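Local coordinates for X-ray repair cross complementing protein 1 variant (Homo sapiens, PDB 6WH1), which probably acts as a scaffold in DNA single-strand break repair, assembling repair complexes and restraining PARP1, here seen as its C-terminal BRCT domain, at residues A[9-14]-A[72-77]. Sequence-based numbering, arbitrary orientation.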
loop_
_atom_site.group_PDB
_atom_site.type_symbol
_atom_site.label_atom_id
_atom_site.label_comp_id
_atom_site.label_asym_id
_atom_site.label_seq_id
_atom_site.Cartn_x
_atom_site.Cartn_y
_atom_site.Cartn_z
ATOM N N LYS A 9 -2.284 0.717 12.632
ATOM C CA LYS A 9 -2.271 2.150 12.367
ATOM C C LYS A 9 -3.032 2.442 11.081
ATOM O O LYS A 9 -2.776 1.820 10.045
ATOM C CB LYS A 9 -0.837 2.674 12.265
ATOM C CG LYS A 9 -0.070 2.647 13.579
ATOM C CD LYS A 9 1.389 3.032 13.376
ATOM C CE LYS A 9 1.963 3.699 14.618
ATOM N NZ LYS A 9 1.738 2.876 15.834
ATOM N N HIS A 10 -3.958 3.395 11.148
ATOM C CA HIS A 10 -4.827 3.722 10.027
ATOM C C HIS A 10 -4.333 4.998 9.355
ATOM O O HIS A 10 -4.198 6.040 10.006
ATOM C CB HIS A 10 -6.273 3.861 10.494
ATOM C CG HIS A 10 -6.853 2.585 11.013
ATOM N ND1 HIS A 10 -7.707 1.800 10.270
ATOM C CD2 HIS A 10 -6.679 1.942 12.192
ATOM C CE1 HIS A 10 -8.046 0.734 10.974
ATOM N NE2 HIS A 10 -7.436 0.796 12.143
ATOM N N PHE A 11 -4.075 4.905 8.054
ATOM C CA PHE A 11 -3.497 5.976 7.259
ATOM C C PHE A 11 -4.502 6.452 6.219
ATOM O O PHE A 11 -5.286 5.662 5.679
ATOM C CB PHE A 11 -2.214 5.511 6.537
ATOM C CG PHE A 11 -1.098 5.104 7.464
ATOM C CD1 PHE A 11 -1.137 3.890 8.131
ATOM C CD2 PHE A 11 -0.002 5.931 7.655
ATOM C CE1 PHE A 11 -0.111 3.513 8.980
ATOM C CE2 PHE A 11 1.024 5.562 8.508
ATOM C CZ PHE A 11 0.972 4.349 9.169
ATOM N N PHE A 12 -4.474 7.754 5.937
ATOM C CA PHE A 12 -5.204 8.322 4.814
ATOM C C PHE A 12 -4.271 9.244 4.050
ATOM O O PHE A 12 -3.658 10.139 4.639
ATOM C CB PHE A 12 -6.450 9.097 5.252
ATOM C CG PHE A 12 -7.207 9.716 4.102
ATOM C CD1 PHE A 12 -7.880 8.918 3.185
ATOM C CD2 PHE A 12 -7.227 11.093 3.928
ATOM C CE1 PHE A 12 -8.577 9.486 2.122
ATOM C CE2 PHE A 12 -7.922 11.669 2.865
ATOM C CZ PHE A 12 -8.595 10.863 1.960
ATOM N N LEU A 13 -4.165 9.017 2.745
ATOM C CA LEU A 13 -3.339 9.842 1.871
ATOM C C LEU A 13 -4.218 10.951 1.300
ATOM O O LEU A 13 -5.126 10.684 0.506
ATOM C CB LEU A 13 -2.713 8.990 0.771
ATOM C CG LEU A 13 -2.117 7.657 1.242
ATOM C CD1 LEU A 13 -1.496 6.888 0.088
ATOM C CD2 LEU A 13 -1.094 7.870 2.351
ATOM N N TYR A 14 -3.958 12.188 1.713
ATOM C CA TYR A 14 -4.790 13.328 1.352
ATOM C C TYR A 14 -4.055 14.209 0.353
ATOM O O TYR A 14 -2.889 14.560 0.565
ATOM C CB TYR A 14 -5.178 14.133 2.595
ATOM C CG TYR A 14 -5.862 15.455 2.303
ATOM C CD1 TYR A 14 -7.200 15.498 1.942
ATOM C CD2 TYR A 14 -5.172 16.659 2.402
ATOM C CE1 TYR A 14 -7.832 16.700 1.681
ATOM C CE2 TYR A 14 -5.794 17.867 2.142
ATOM C CZ TYR A 14 -7.124 17.881 1.782
ATOM O OH TYR A 14 -7.752 19.078 1.525
ATOM N N PRO A 72 5.229 12.541 3.579
ATOM C CA PRO A 72 5.609 11.220 3.037
ATOM C C PRO A 72 7.035 10.799 3.370
ATOM O O PRO A 72 7.352 9.595 3.305
ATOM C CB PRO A 72 5.418 11.397 1.524
ATOM C CG PRO A 72 4.414 12.500 1.393
ATOM C CD PRO A 72 4.682 13.433 2.540
ATOM N N ARG A 73 7.909 11.746 3.719
ATOM C CA ARG A 73 9.272 11.370 4.075
ATOM C C ARG A 73 9.305 10.517 5.335
ATOM O O ARG A 73 10.237 9.726 5.517
ATOM C CB ARG A 73 10.151 12.609 4.247
ATOM C CG ARG A 73 11.636 12.277 4.199
ATOM C CD ARG A 73 12.503 13.448 4.610
ATOM N NE ARG A 73 13.731 13.008 5.267
ATOM C CZ ARG A 73 14.467 13.779 6.059
ATOM N NH1 ARG A 73 14.099 15.034 6.286
ATOM N NH2 ARG A 73 15.569 13.301 6.621
ATOM N N TRP A 74 8.307 10.655 6.210
ATOM C CA TRP A 74 8.206 9.753 7.353
ATOM C C TRP A 74 8.138 8.305 6.893
ATOM O O TRP A 74 8.890 7.451 7.375
ATOM C CB TRP A 74 6.978 10.093 8.194
ATOM C CG TRP A 74 6.761 9.159 9.351
ATOM C CD1 TRP A 74 7.718 8.647 10.180
ATOM C CD2 TRP A 74 5.510 8.622 9.807
ATOM N NE1 TRP A 74 7.142 7.831 11.125
ATOM C CE2 TRP A 74 5.787 7.800 10.919
ATOM C CE3 TRP A 74 4.184 8.761 9.387
ATOM C CZ2 TRP A 74 4.786 7.118 11.614
ATOM C CZ3 TRP A 74 3.190 8.082 10.079
ATOM C CH2 TRP A 74 3.500 7.270 11.179
ATOM N N ILE A 75 7.230 8.012 5.961
ATOM C CA ILE A 75 7.094 6.658 5.435
ATOM C C ILE A 75 8.384 6.221 4.752
ATOM O O ILE A 75 8.866 5.094 4.954
ATOM C CB ILE A 75 5.892 6.588 4.474
ATOM C CG1 ILE A 75 4.659 7.251 5.100
ATOM C CG2 ILE A 75 5.597 5.154 4.089
ATOM C CD1 ILE A 75 4.040 6.461 6.224
ATOM N N TYR A 76 8.964 7.107 3.934
ATOM C CA TYR A 76 10.185 6.744 3.213
ATOM C C TYR A 76 11.299 6.355 4.178
ATOM O O TYR A 76 11.937 5.308 4.021
ATOM C CB TYR A 76 10.645 7.893 2.317
ATOM C CG TYR A 76 9.632 8.316 1.289
ATOM C CD1 TYR A 76 8.827 7.379 0.655
ATOM C CD2 TYR A 76 9.475 9.653 0.956
ATOM C CE1 TYR A 76 7.894 7.763 -0.281
ATOM C CE2 TYR A 76 8.546 10.048 0.021
ATOM C CZ TYR A 76 7.760 9.099 -0.596
ATOM O OH TYR A 76 6.830 9.486 -1.529
ATOM N N SER A 77 11.548 7.191 5.188
ATOM C CA SER A 77 12.638 6.922 6.122
ATOM C C SER A 77 12.322 5.755 7.040
ATOM O O SER A 77 13.242 5.054 7.480
ATOM C CB SER A 77 12.956 8.172 6.943
ATOM O OG SER A 77 12.902 9.339 6.147
#
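Phe-11 reaches from the central parallel sheet of this BRCT domain to Trp-74 and Ile-75 on the C-terminal helix 72-81, joining strand 10-13 to that helix in the buried core. The backbones stay well apart, with 10.8 Å between CA of Phe-11 and CA of Ile-75, and side chains alone bridge the gap. Before the strand, Lys-9 packs on Phe-46 of the neighbouring strand 46-48. At Phe-11, CB points toward the helix, and CG stands anti to the carbonyl carbon (chi1 -63°), beside the backbone N, a setting in which the CE2 corner of the ring does the touching. Trp-74 CZ3 comes up to the edge of the phenyl ring, close to its plane, 3.7 Å from CE2. The phenyl ring and the six-membered ring of the indole are inclined by only 30°, yet their centroids lie 6.0 Å apart and offset, so the indole meets the rim of the phenyl ring instead of stacking on it. Phe-46 meets both rings, extending an aromatic cluster that Phe-6 joins at Phe-11 and Tyr-90 at Trp-74, while the indole NE1 is hydrogen-bonded to Leu-85 O. Helix 21-31 packs beside the contact, Val-29 against Phe-11 and Tyr-28 against Ile-75. The methyl CD1 of Ile-75 approaches the phenyl ring obliquely, 3.9 Å from the same CE2 that Trp-74 touches.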